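Local coordinates for glucanase (Klebsiella pneumoniae, PDB 5GY3), which probably catalyses the internal hydrolysis of beta-1,4-glucosidic linkages in cellulose and related beta-glucans, as a family 8 glycosyl hydrolase, at residues 223-228 / 233-238; 270-275 / 300-305. All blocks are in the same frame, centred on the assembly; numbering follows the deposited sequence.

Contact 1: residues 223-228 / 233-238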
loop_
_atom_site.group_PDB
_atom_site.type_symbol
_atom_site.label_atom_id
_atom_site.label_comp_id
_atom_site.label_asym_id
_atom_site.label_seq_id
_atom_site.Cartn_x
_atom_site.Cartn_y
_atom_site.Cartn_z
ATOM N N LEU A 223 -7.286 -0.901 5.811
ATOM C CA LEU A 223 -6.714 -2.212 5.541
ATOM C C LEU A 223 -5.416 -2.405 6.316
ATOM O O LEU A 223 -5.258 -3.391 7.040
ATOM C CB LEU A 223 -6.479 -2.386 4.042
ATOM C CG LEU A 223 -5.588 -3.556 3.608
ATOM C CD1 LEU A 223 -6.206 -4.919 3.966
ATOM C CD2 LEU A 223 -5.350 -3.462 2.110
ATOM N N TYR A 224 -4.472 -1.464 6.189
ATOM C CA TYR A 224 -3.193 -1.665 6.872
ATOM C C TYR A 224 -3.342 -1.566 8.389
ATOM O O TYR A 224 -2.665 -2.294 9.129
ATOM C CB TYR A 224 -2.160 -0.657 6.370
ATOM C CG TYR A 224 -1.767 -0.824 4.924
ATOM C CD1 TYR A 224 -1.607 -2.083 4.354
ATOM C CD2 TYR A 224 -1.544 0.295 4.122
ATOM C CE1 TYR A 224 -1.229 -2.217 3.009
ATOM C CE2 TYR A 224 -1.178 0.170 2.797
ATOM C CZ TYR A 224 -1.023 -1.083 2.241
ATOM O OH TYR A 224 -0.644 -1.182 0.913
ATOM N N LEU A 225 -4.239 -0.699 8.870
ATOM C CA LEU A 225 -4.488 -0.609 10.307
ATOM C C LEU A 225 -5.057 -1.911 10.852
ATOM O O LEU A 225 -4.614 -2.413 11.892
ATOM C CB LEU A 225 -5.456 0.537 10.608
ATOM C CG LEU A 225 -4.934 1.968 10.498
ATOM C CD1 LEU A 225 -6.099 2.951 10.663
ATOM C CD2 LEU A 225 -3.836 2.237 11.532
ATOM N N SER A 226 -6.087 -2.437 10.193
ATOM C CA SER A 226 -6.683 -3.680 10.653
ATOM C C SER A 226 -5.715 -4.851 10.502
ATOM O O SER A 226 -5.731 -5.777 11.320
ATOM C CB SER A 226 -7.976 -3.943 9.889
ATOM O OG SER A 226 -8.578 -5.110 10.404
ATOM N N TRP A 227 -4.865 -4.821 9.473
ATOM C CA TRP A 227 -3.860 -5.867 9.289
ATOM C C TRP A 227 -2.899 -5.903 10.472
ATOM O O TRP A 227 -2.568 -6.977 10.998
ATOM C CB TRP A 227 -3.116 -5.593 7.979
ATOM C CG TRP A 227 -2.410 -6.736 7.335
ATOM C CD1 TRP A 227 -1.849 -7.833 7.944
ATOM C CD2 TRP A 227 -2.193 -6.902 5.929
ATOM N NE1 TRP A 227 -1.295 -8.664 6.992
ATOM C CE2 TRP A 227 -1.493 -8.114 5.751
ATOM C CE3 TRP A 227 -2.523 -6.138 4.799
ATOM C CZ2 TRP A 227 -1.120 -8.580 4.492
ATOM C CZ3 TRP A 227 -2.152 -6.607 3.552
ATOM C CH2 TRP A 227 -1.458 -7.812 3.407
ATOM N N ALA A 228 -2.454 -4.728 10.916
ATOM C CA ALA A 228 -1.514 -4.657 12.028
ATOM C C ALA A 228 -2.205 -4.830 13.378
ATOM O O ALA A 228 -1.665 -5.507 14.262
ATOM C CB ALA A 228 -0.762 -3.330 11.981
ATOM N N ALA A 233 -7.163 2.248 17.925
ATOM C CA ALA A 233 -8.046 3.405 17.997
ATOM C C ALA A 233 -8.010 4.258 16.734
ATOM O O ALA A 233 -8.911 5.082 16.539
ATOM C CB ALA A 233 -7.692 4.264 19.210
ATOM N N LEU A 234 -6.989 4.096 15.880
ATOM C CA LEU A 234 -6.952 4.821 14.616
ATOM C C LEU A 234 -8.026 4.339 13.653
ATOM O O LEU A 234 -8.304 5.020 12.666
ATOM C CB LEU A 234 -5.573 4.688 13.961
ATOM C CG LEU A 234 -4.467 5.417 14.718
ATOM C CD1 LEU A 234 -3.089 4.948 14.239
ATOM C CD2 LEU A 234 -4.631 6.916 14.537
ATOM N N LEU A 235 -8.632 3.185 13.914
ATOM C CA LEU A 235 -9.725 2.728 13.065
ATOM C C LEU A 235 -11.028 3.464 13.340
ATOM O O LEU A 235 -11.963 3.350 12.541
ATOM C CB LEU A 235 -9.919 1.217 13.239
ATOM C CG LEU A 235 -8.920 0.353 12.459
ATOM C CD1 LEU A 235 -8.885 -1.060 12.980
ATOM C CD2 LEU A 235 -9.295 0.330 10.979
ATOM N N ALA A 236 -11.096 4.239 14.427
ATOM C CA ALA A 236 -12.372 4.824 14.844
ATOM C C ALA A 236 -13.038 5.695 13.781
ATOM O O ALA A 236 -14.251 5.526 13.556
ATOM C CB ALA A 236 -12.172 5.603 16.150
ATOM N N PRO A 237 -12.362 6.648 13.124
ATOM C CA PRO A 237 -13.085 7.449 12.118
ATOM C C PRO A 237 -13.521 6.627 10.919
ATOM O O PRO A 237 -14.539 6.952 10.290
ATOM C CB PRO A 237 -12.074 8.540 11.727
ATOM C CG PRO A 237 -10.734 7.952 12.051
ATOM C CD PRO A 237 -10.973 7.114 13.292
ATOM N N TRP A 238 -12.774 5.575 10.582
ATOM C CA TRP A 238 -13.136 4.728 9.450
ATOM C C TRP A 238 -14.409 3.949 9.741
ATOM O O TRP A 238 -15.331 3.901 8.914
ATOM C CB TRP A 238 -11.982 3.774 9.142
ATOM C CG TRP A 238 -10.740 4.518 8.792
ATOM C CD1 TRP A 238 -9.706 4.852 9.622
ATOM C CD2 TRP A 238 -10.418 5.050 7.509
ATOM N NE1 TRP A 238 -8.748 5.557 8.920
ATOM C CE2 TRP A 238 -9.167 5.695 7.622
ATOM C CE3 TRP A 238 -11.065 5.039 6.274
ATOM C CZ2 TRP A 238 -8.548 6.321 6.537
ATOM C CZ3 TRP A 238 -10.453 5.652 5.197
ATOM C CH2 TRP A 238 -9.205 6.290 5.335
#
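Leu225, Leu234 and Leu235 share one first-torsion setting, CG beside the backbone N and anti to the carbonyl carbon (chi1 -74°, -69° and -80°), and from it each sends its branches into the same seam. The CA atoms of Leu225 and Leu235 lie 6.8 Å apart, the nearest CA pair across the two segments. Leu225 carries the largest share of the interface and is touched at successive points along its length. Its base comes first: Leu225 CB rests against Leu235 CD2 at 3.9 Å. Farther out, both methyls reach Leu234, whose side chain crosses it at about a right angle, with Leu225 CD1 3.8 Å from Leu234 CB and Leu225 CD2 3.9 Å from Leu234 CD1. Leu225 CD1 also touches the carbonyl Leu234 O at 3.6 Å, and on its far reach approaches Trp238 NE1 obliquely at 4.1 Å. The indole of Trp238 has Leu234 O and Leu235 O at its edge, in the ring plane, so the backbone carbonyls of Leu234 and Leu235 border the indole rim. The other methyl of Leu235, CD1, is laid on the backbone of Ser226, 4.1 Å from Ser226 CA. Beyond the pair, Leu225 also meets Phe155 of helix 155-164, and Trp238 packs on Ile221 and Pro222, extending the seam toward the start of helix 220-228. No hydrogen bond spans the two segments: the touching is done by aliphatic carbons, an indole and backbone atoms, which implies that burial of apolar surface joins the two arms of this helical hairpin.

Contact 2: residues 270-275 / 300-305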
loop_
_atom_site.group_PDB
_atom_site.type_symbol
_atom_site.label_atom_id
_atom_site.label_comp_id
_atom_site.label_asym_id
_atom_site.label_seq_id
_atom_site.Cartn_x
_atom_site.Cartn_y
_atom_site.Cartn_z
ATOM N N LEU A 270 -13.125 -2.636 -2.905
ATOM C CA LEU A 270 -13.411 -1.560 -1.953
ATOM C C LEU A 270 -14.389 -2.028 -0.889
ATOM O O LEU A 270 -14.214 -1.748 0.303
ATOM C CB LEU A 270 -13.976 -0.324 -2.660
ATOM C CG LEU A 270 -13.068 0.552 -3.519
ATOM C CD1 LEU A 270 -13.852 1.775 -4.014
ATOM C CD2 LEU A 270 -11.870 1.002 -2.724
ATOM N N LEU A 271 -15.430 -2.746 -1.309
ATOM C CA LEU A 271 -16.403 -3.257 -0.357
ATOM C C LEU A 271 -15.767 -4.260 0.600
ATOM O O LEU A 271 -16.142 -4.314 1.775
ATOM C CB LEU A 271 -17.573 -3.884 -1.116
ATOM C CG LEU A 271 -18.721 -4.471 -0.303
ATOM C CD1 LEU A 271 -19.274 -3.420 0.634
ATOM C CD2 LEU A 271 -19.815 -5.001 -1.244
ATOM N N ALA A 272 -14.791 -5.037 0.121
ATOM C CA ALA A 272 -14.074 -5.959 0.998
ATOM C C ALA A 272 -13.313 -5.211 2.090
ATOM O O ALA A 272 -13.273 -5.654 3.242
ATOM C CB ALA A 272 -13.128 -6.835 0.177
ATOM N N VAL A 273 -12.724 -4.061 1.763
ATOM C CA VAL A 273 -12.085 -3.261 2.810
ATOM C C VAL A 273 -13.119 -2.746 3.807
ATOM O O VAL A 273 -12.868 -2.704 5.018
ATOM C CB VAL A 273 -11.275 -2.105 2.191
ATOM C CG1 VAL A 273 -10.776 -1.141 3.285
ATOM C CG2 VAL A 273 -10.102 -2.657 1.401
ATOM N N ARG A 274 -14.290 -2.326 3.320
ATOM C CA ARG A 274 -15.353 -1.901 4.227
ATOM C C ARG A 274 -15.731 -3.028 5.185
ATOM O O ARG A 274 -15.848 -2.808 6.396
ATOM C CB ARG A 274 -16.567 -1.418 3.426
ATOM C CG ARG A 274 -17.772 -0.975 4.263
ATOM C CD ARG A 274 -18.700 -2.146 4.495
ATOM N NE ARG A 274 -19.913 -1.773 5.210
ATOM C CZ ARG A 274 -20.632 -2.644 5.903
ATOM N NH1 ARG A 274 -21.737 -2.253 6.532
ATOM N NH2 ARG A 274 -20.226 -3.905 5.974
ATOM N N ASP A 275 -15.928 -4.245 4.654
ATOM C CA ASP A 275 -16.298 -5.381 5.499
ATOM C C ASP A 275 -15.208 -5.676 6.521
ATOM O O ASP A 275 -15.499 -5.940 7.696
ATOM C CB ASP A 275 -16.554 -6.631 4.652
ATOM C CG ASP A 275 -17.882 -6.590 3.897
ATOM O OD1 ASP A 275 -18.751 -5.759 4.222
ATOM O OD2 ASP A 275 -18.046 -7.413 2.971
ATOM N N GLN A 300 -8.068 -9.924 -2.279
ATOM C CA GLN A 300 -7.180 -10.941 -1.739
ATOM C C GLN A 300 -6.328 -10.413 -0.597
ATOM O O GLN A 300 -5.979 -11.180 0.304
ATOM C CB GLN A 300 -6.286 -11.487 -2.838
ATOM C CG GLN A 300 -7.035 -12.279 -3.881
ATOM C CD GLN A 300 -6.151 -12.568 -5.053
ATOM O OE1 GLN A 300 -5.476 -13.598 -5.094
ATOM N NE2 GLN A 300 -6.122 -11.649 -6.006
ATOM N N LEU A 301 -5.962 -9.127 -0.635
ATOM C CA LEU A 301 -5.211 -8.541 0.471
ATOM C C LEU A 301 -6.057 -8.482 1.734
ATOM O O LEU A 301 -5.547 -8.683 2.846
ATOM C CB LEU A 301 -4.731 -7.148 0.090
ATOM C CG LEU A 301 -3.699 -7.062 -1.029
ATOM C CD1 LEU A 301 -3.571 -5.623 -1.487
ATOM C CD2 LEU A 301 -2.353 -7.612 -0.553
ATOM N N VAL A 302 -7.357 -8.209 1.581
ATOM C CA VAL A 302 -8.262 -8.226 2.727
ATOM C C VAL A 302 -8.308 -9.618 3.341
ATOM O O VAL A 302 -8.240 -9.778 4.564
ATOM C CB VAL A 302 -9.661 -7.727 2.307
ATOM C CG1 VAL A 302 -10.699 -8.087 3.350
ATOM C CG2 VAL A 302 -9.623 -6.223 2.115
ATOM N N TRP A 303 -8.386 -10.650 2.498
ATOM C CA TRP A 303 -8.386 -12.023 2.990
ATOM C C TRP A 303 -7.086 -12.350 3.714
ATOM O O TRP A 303 -7.106 -12.934 4.807
ATOM C CB TRP A 303 -8.615 -12.987 1.827
ATOM C CG TRP A 303 -8.695 -14.425 2.249
ATOM C CD1 TRP A 303 -7.808 -15.418 1.946
ATOM C CD2 TRP A 303 -9.704 -15.021 3.071
ATOM N NE1 TRP A 303 -8.213 -16.602 2.518
ATOM C CE2 TRP A 303 -9.374 -16.385 3.214
ATOM C CE3 TRP A 303 -10.861 -14.538 3.694
ATOM C CZ2 TRP A 303 -10.158 -17.271 3.956
ATOM C CZ3 TRP A 303 -11.638 -15.415 4.428
ATOM C CH2 TRP A 303 -11.284 -16.768 4.551
ATOM N N LEU A 304 -5.947 -11.954 3.130
ATOM C CA LEU A 304 -4.652 -12.151 3.774
ATOM C C LEU A 304 -4.569 -11.419 5.106
ATOM O O LEU A 304 -4.041 -11.954 6.090
ATOM C CB LEU A 304 -3.541 -11.672 2.845
ATOM C CG LEU A 304 -2.120 -11.916 3.326
ATOM C CD1 LEU A 304 -1.939 -13.379 3.730
ATOM C CD2 LEU A 304 -1.169 -11.548 2.224
ATOM N N ALA A 305 -5.055 -10.175 5.149
ATOM C CA ALA A 305 -5.071 -9.433 6.403
ATOM C C ALA A 305 -5.857 -10.182 7.472
ATOM O O ALA A 305 -5.430 -10.257 8.631
ATOM C CB ALA A 305 -5.654 -8.035 6.174
#
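Two helical segments, 270-275 and 300-305, run in the same general sense and come closest at Val273 and Val302, whose CA atoms are 6.3 Å apart. So short a separation is consistent with the little side chain that stands between the backbones: an alanine and two valines make all of the contact. Val302 points at the other helix and splits its two methyls between different targets. With CG1 anti to its own N (chi1 164°), that methyl lies against the carbonyl Ala272 O at 3.5 Å, while CG2 turns to the neighbouring residue, meeting Val273 CG2 at 3.7 Å and standing 3.8 Å from Val273 N. Ala272 CB adds a looser touch on Val302 CG2 at 4.1 Å. The branched tip thus straddles the backbone between Ala272 and Val273. On another side of helix 268-278, Arg274 NH2 bonds Asp275 OD1 at 2.9 Å, approaching nearly along the C-O axis but tilted 21° out of the guanidinium plane. Both charges have second partners, Glu280 for Arg274 and Arg247 for Asp275, in a network that probably fixes both side chains. Gln282, from the connection between the helices, bonds Ala272 O and also touches Val302. Helix 220-228 borders both partners, through Pro222 on Val273 and Trp227 on Leu304, whereas helix 29-41 packs against helix 293-307 at Leu301 and Leu304, and helix 2-11 meets it at Gln300.

How the contacts relate
Both contacts are buried, apolar and lacking in hydrogen bonds across their segments, yet they differ in scale: contact 1 buries 219 Å² with leucines and an indole, contact 2 only 116 Å² with small side chains and closer backbones. Contact 1 joins helices adjacent in sequence and borders more exposed residues such as Ala233; contact 2 joins segments with 24 residues between them, with a salt-bridge network alongside. Helix 220-228 links them, since Trp227 CD2 lies 3.6 Å from Ala305 CB and Leu223 CD1 3.9 Å from that same CB. Their centres are 12 Å apart, within the helical (alpha/alpha)6 barrel architecture of family 8, and both lie away from the predicted nucleophile Asp87.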